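Local coordinates for protein NADP-dependent glyceraldehyde-3-phosphate dehydrogenase (Bacillus halodurans, PDB 3PRL) that probably oxidises glyceraldehyde 3-phosphate to 3-phosphoglycerate with NADP+, without phosphorylation, at residues 331-344 with 360-372. Numbering follows the deposited sequence.
Sequences ITPVIDEKSAAFIQ and GNKRQGNLLSPTL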
loop_
_atom_site.group_PDB
_atom_site.type_symbol
_atom_site.label_atom_id
_atom_site.label_comp_id
_atom_site.label_asym_id
_atom_site.label_seq_id
_atom_site.Cartn_x
_atom_site.Cartn_y
_atom_site.Cartn_z
ATOM N N ILE D 331 -28.807 -3.806 32.772
ATOM C CA ILE D 331 -28.974 -5.241 32.776
ATOM C C ILE D 331 -30.411 -5.616 32.436
ATOM O O ILE D 331 -31.322 -5.442 33.241
ATOM C CB ILE D 331 -28.575 -5.830 34.144
ATOM C CG1 ILE D 331 -27.272 -5.195 34.673
ATOM C CG2 ILE D 331 -28.511 -7.357 34.076
ATOM C CD1 ILE D 331 -25.978 -5.508 33.851
ATOM N N THR D 332 -30.617 -6.111 31.225
ATOM C CA THR D 332 -31.934 -6.599 30.823
ATOM C C THR D 332 -31.942 -8.129 30.785
ATOM O O THR D 332 -30.892 -8.757 31.009
ATOM C CB THR D 332 -32.405 -5.986 29.477
ATOM O OG1 THR D 332 -31.370 -6.077 28.489
ATOM C CG2 THR D 332 -32.795 -4.525 29.670
ATOM N N PRO D 333 -33.115 -8.734 30.494
ATOM C CA PRO D 333 -33.225 -10.189 30.475
ATOM C C PRO D 333 -32.343 -10.832 29.406
ATOM O O PRO D 333 -32.123 -10.249 28.334
ATOM C CB PRO D 333 -34.709 -10.425 30.155
ATOM C CG PRO D 333 -35.395 -9.139 30.494
ATOM C CD PRO D 333 -34.401 -8.093 30.157
ATOM N N VAL D 334 -31.818 -12.014 29.713
ATOM C CA VAL D 334 -31.023 -12.761 28.752
ATOM C C VAL D 334 -31.947 -13.416 27.732
ATOM O O VAL D 334 -33.138 -13.583 27.975
ATOM C CB VAL D 334 -30.054 -13.781 29.411
ATOM C CG1 VAL D 334 -28.948 -13.051 30.174
ATOM C CG2 VAL D 334 -30.802 -14.752 30.315
ATOM N N ILE D 335 -31.374 -13.776 26.593
ATOM C CA ILE D 335 -32.130 -14.161 25.400
ATOM C C ILE D 335 -33.241 -15.208 25.609
ATOM O O ILE D 335 -34.331 -15.051 25.073
ATOM C CB ILE D 335 -31.158 -14.580 24.259
ATOM C CG1 ILE D 335 -31.830 -14.498 22.873
ATOM C CG2 ILE D 335 -30.551 -15.944 24.553
ATOM C CD1 ILE D 335 -32.367 -13.119 22.519
ATOM N N ASP D 336 -32.962 -16.272 26.363
ATOM C CA ASP D 336 -33.972 -17.324 26.591
ATOM C C ASP D 336 -33.802 -18.118 27.902
ATOM O O ASP D 336 -32.863 -17.852 28.673
ATOM C CB ASP D 336 -34.143 -18.226 25.335
ATOM C CG ASP D 336 -32.916 -19.099 25.025
ATOM O OD1 ASP D 336 -31.819 -18.893 25.589
ATOM O OD2 ASP D 336 -33.063 -20.013 24.185
ATOM N N GLU D 337 -34.725 -19.066 28.138
ATOM C CA GLU D 337 -34.730 -19.980 29.308
ATOM C C GLU D 337 -33.459 -20.785 29.432
ATOM O O GLU D 337 -32.845 -20.848 30.501
ATOM C CB GLU D 337 -35.851 -21.031 29.221
ATOM C CG GLU D 337 -37.079 -20.709 28.391
ATOM C CD GLU D 337 -38.109 -19.951 29.177
ATOM O OE1 GLU D 337 -39.063 -20.593 29.681
ATOM O OE2 GLU D 337 -37.952 -18.718 29.299
ATOM N N LYS D 338 -33.114 -21.444 28.327
ATOM C CA LYS D 338 -31.923 -22.275 28.204
ATOM C C LYS D 338 -30.707 -21.527 28.723
ATOM O O LYS D 338 -29.973 -22.031 29.584
ATOM C CB LYS D 338 -31.705 -22.646 26.729
ATOM C CG LYS D 338 -31.236 -24.084 26.450
ATOM C CD LYS D 338 -29.931 -24.465 27.158
ATOM C CE LYS D 338 -29.578 -25.954 26.947
ATOM N NZ LYS D 338 -28.756 -26.214 25.708
ATOM N N SER D 339 -30.504 -20.320 28.189
ATOM C CA SER D 339 -29.316 -19.513 28.468
ATOM C C SER D 339 -29.222 -19.153 29.945
ATOM O O SER D 339 -28.172 -19.359 30.566
ATOM C CB SER D 339 -29.292 -18.262 27.586
ATOM O OG SER D 339 -28.537 -17.235 28.193
ATOM N N ALA D 340 -30.324 -18.655 30.509
ATOM C CA ALA D 340 -30.396 -18.335 31.935
ATOM C C ALA D 340 -30.141 -19.571 32.822
ATOM O O ALA D 340 -29.365 -19.503 33.782
ATOM C CB ALA D 340 -31.741 -17.688 32.270
ATOM N N ALA D 341 -30.772 -20.697 32.494
ATOM C CA ALA D 341 -30.488 -21.949 33.211
ATOM C C ALA D 341 -28.975 -22.243 33.216
ATOM O O ALA D 341 -28.397 -22.494 34.282
ATOM C CB ALA D 341 -31.263 -23.113 32.607
ATOM N N PHE D 342 -28.360 -22.192 32.027
ATOM C CA PHE D 342 -26.920 -22.464 31.833
ATOM C C PHE D 342 -26.045 -21.503 32.638
ATOM O O PHE D 342 -25.089 -21.936 33.270
ATOM C CB PHE D 342 -26.532 -22.445 30.336
ATOM C CG PHE D 342 -25.028 -22.515 30.079
ATOM C CD1 PHE D 342 -24.359 -23.739 30.073
ATOM C CD2 PHE D 342 -24.292 -21.350 29.846
ATOM C CE1 PHE D 342 -22.988 -23.819 29.859
ATOM C CE2 PHE D 342 -22.906 -21.405 29.620
ATOM C CZ PHE D 342 -22.249 -22.646 29.627
ATOM N N ILE D 343 -26.384 -20.209 32.625
ATOM C CA ILE D 343 -25.688 -19.195 33.450
ATOM C C ILE D 343 -25.785 -19.511 34.948
ATOM O O ILE D 343 -24.780 -19.529 35.655
ATOM C CB ILE D 343 -26.219 -17.756 33.192
ATOM C CG1 ILE D 343 -26.040 -17.370 31.715
ATOM C CG2 ILE D 343 -25.507 -16.740 34.103
ATOM C CD1 ILE D 343 -27.150 -16.469 31.202
ATOM N N GLN D 344 -26.997 -19.776 35.412
ATOM C CA GLN D 344 -27.229 -20.144 36.815
ATOM C C GLN D 344 -26.317 -21.278 37.285
ATOM O O GLN D 344 -25.787 -21.235 38.401
ATOM C CB GLN D 344 -28.699 -20.524 37.030
ATOM C CG GLN D 344 -29.091 -20.852 38.484
ATOM C CD GLN D 344 -28.822 -19.706 39.454
ATOM O OE1 GLN D 344 -29.357 -18.608 39.312
ATOM N NE2 GLN D 344 -27.988 -19.967 40.453
ATOM N N GLY D 360 -25.308 -9.650 44.184
ATOM C CA GLY D 360 -26.426 -10.022 43.320
ATOM C C GLY D 360 -26.396 -11.332 42.568
ATOM O O GLY D 360 -26.086 -11.353 41.388
ATOM N N ASN D 361 -26.734 -12.422 43.252
ATOM C CA ASN D 361 -27.000 -13.710 42.608
ATOM C C ASN D 361 -28.361 -13.644 41.890
ATOM O O ASN D 361 -28.560 -14.246 40.829
ATOM C CB ASN D 361 -27.011 -14.815 43.683
ATOM C CG ASN D 361 -26.869 -16.227 43.111
ATOM O OD1 ASN D 361 -26.816 -16.427 41.899
ATOM N ND2 ASN D 361 -26.810 -17.221 44.002
ATOM N N LYS D 362 -29.256 -12.838 42.473
ATOM C CA LYS D 362 -30.712 -12.800 42.211
ATOM C C LYS D 362 -31.182 -12.925 40.761
ATOM O O LYS D 362 -30.647 -12.294 39.860
ATOM C CB LYS D 362 -31.328 -11.527 42.824
ATOM C CG LYS D 362 -30.726 -11.085 44.162
ATOM C CD LYS D 362 -31.041 -12.065 45.286
ATOM C CE LYS D 362 -30.160 -11.818 46.498
ATOM N NZ LYS D 362 -30.206 -12.970 47.440
ATOM N N ARG D 363 -32.225 -13.720 40.559
ATOM C CA ARG D 363 -32.741 -13.959 39.225
ATOM C C ARG D 363 -34.203 -14.332 39.260
ATOM O O ARG D 363 -34.604 -15.215 40.018
ATOM C CB ARG D 363 -31.959 -15.089 38.569
ATOM C CG ARG D 363 -32.725 -15.793 37.479
ATOM C CD ARG D 363 -32.723 -17.273 37.718
ATOM N NE ARG D 363 -33.348 -17.977 36.610
ATOM C CZ ARG D 363 -32.949 -19.164 36.174
ATOM N NH1 ARG D 363 -31.918 -19.766 36.750
ATOM N NH2 ARG D 363 -33.568 -19.739 35.154
ATOM N N GLN D 364 -34.995 -13.676 38.423
ATOM C CA GLN D 364 -36.415 -13.979 38.330
ATOM C C GLN D 364 -36.801 -14.319 36.893
ATOM O O GLN D 364 -37.184 -13.438 36.121
ATOM C CB GLN D 364 -37.260 -12.821 38.874
ATOM C CG GLN D 364 -36.538 -11.948 39.901
ATOM C CD GLN D 364 -37.354 -11.692 41.158
ATOM O OE1 GLN D 364 -38.485 -12.169 41.295
ATOM N NE2 GLN D 364 -36.769 -10.944 42.095
ATOM N N GLY D 365 -36.686 -15.601 36.545
ATOM C CA GLY D 365 -36.990 -16.090 35.195
ATOM C C GLY D 365 -35.871 -15.839 34.195
ATOM O O GLY D 365 -34.813 -16.472 34.257
ATOM N N ASN D 366 -36.125 -14.913 33.270
ATOM C CA ASN D 366 -35.148 -14.451 32.274
ATOM C C ASN D 366 -34.174 -13.409 32.822
ATOM O O ASN D 366 -33.023 -13.333 32.384
ATOM C CB ASN D 366 -35.887 -13.800 31.103
ATOM C CG ASN D 366 -36.255 -14.779 30.013
ATOM O OD1 ASN D 366 -36.160 -14.450 28.819
ATOM N ND2 ASN D 366 -36.689 -15.980 30.399
ATOM N N LEU D 367 -34.663 -12.577 33.739
ATOM C CA LEU D 367 -33.902 -11.443 34.257
ATOM C C LEU D 367 -32.923 -11.891 35.345
ATOM O O LEU D 367 -33.327 -12.450 36.367
ATOM C CB LEU D 367 -34.871 -10.370 34.789
ATOM C CG LEU D 367 -34.421 -8.956 35.190
ATOM C CD1 LEU D 367 -33.860 -8.188 34.004
ATOM C CD2 LEU D 367 -35.593 -8.185 35.836
ATOM N N LEU D 368 -31.635 -11.661 35.108
ATOM C CA LEU D 368 -30.599 -11.963 36.086
ATOM C C LEU D 368 -29.916 -10.712 36.595
ATOM O O LEU D 368 -29.517 -9.849 35.809
ATOM C CB LEU D 368 -29.547 -12.890 35.495
ATOM C CG LEU D 368 -29.715 -14.384 35.736
ATOM C CD1 LEU D 368 -30.666 -14.996 34.713
ATOM C CD2 LEU D 368 -28.345 -15.052 35.672
ATOM N N SER D 369 -29.784 -10.625 37.917
ATOM C CA SER D 369 -28.989 -9.583 38.564
ATOM C C SER D 369 -27.547 -9.676 38.093
ATOM O O SER D 369 -27.058 -10.777 37.844
ATOM C CB SER D 369 -29.033 -9.731 40.091
ATOM O OG SER D 369 -30.183 -9.116 40.636
ATOM N N PRO D 370 -26.863 -8.526 37.943
ATOM C CA PRO D 370 -25.455 -8.683 37.615
ATOM C C PRO D 370 -24.796 -9.420 38.781
ATOM O O PRO D 370 -25.046 -9.103 39.949
ATOM C CB PRO D 370 -24.948 -7.246 37.490
ATOM C CG PRO D 370 -25.948 -6.404 38.236
ATOM C CD PRO D 370 -27.251 -7.111 38.114
ATOM N N THR D 371 -23.997 -10.426 38.455
ATOM C CA THR D 371 -23.448 -11.298 39.465
ATOM C C THR D 371 -21.934 -11.144 39.526
ATOM O O THR D 371 -21.239 -11.320 38.516
ATOM C CB THR D 371 -23.888 -12.773 39.239
ATOM O OG1 THR D 371 -25.315 -12.835 39.113
ATOM C CG2 THR D 371 -23.474 -13.633 40.410
ATOM N N LEU D 372 -21.442 -10.787 40.713
ATOM C CA LEU D 372 -20.009 -10.663 40.961
ATOM C C LEU D 372 -19.513 -11.756 41.897
ATOM O O LEU D 372 -20.024 -11.921 43.016
ATOM C CB LEU D 372 -19.655 -9.280 41.516
ATOM C CG LEU D 372 -18.183 -8.858 41.414
ATOM C CD1 LEU D 372 -17.732 -8.745 39.957
ATOM C CD2 LEU D 372 -17.963 -7.548 42.133
#
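R363 and Q344 both start with CG anti to the backbone N (chi1 156° and -177°) and bend at chi2, which sets the guanidinium and the glutamine amide nearly coplanar, their chains crossing at a slant on the flank of the helix that begins at 337. NH1 of R363 sits 3.3 Å from CB of Q344, with CG of Q344 at the guanidinium edge, in its plane, while CB of A340 lies over one face. Within its own hairpin, NE of R363 donates to O of G365 (3.2 Å); NE2 of Q344 bonds to D348, one turn further along the helix. With an alanine here instead of R363, O of G365 would probably lose this donor, and CB of A340 and the aliphatic part of Q344 their cover. Deeper in, the two methyls of L368 split their work: CD1 meets CB of A340 at 3.8 Å and CD2 meets CG2 of I343 at 3.7 Å. Ahead of the helix, N of V334 donates to O of N366 (3.2 Å, 161° at the hydrogen), arriving from above the carbonyl plane. Next to it CD1 of L367 lies over the N-CD side of the P333 ring, 3.6 Å from N, and CG1 of I331 rests on CD of P370, beside F286. Together these contacts pack a β-hairpin with a type II' turn, and the strand leading from it, against a D336-capped helix and its lead-in, in the α/β catalytic domain of the aldehyde dehydrogenase fold.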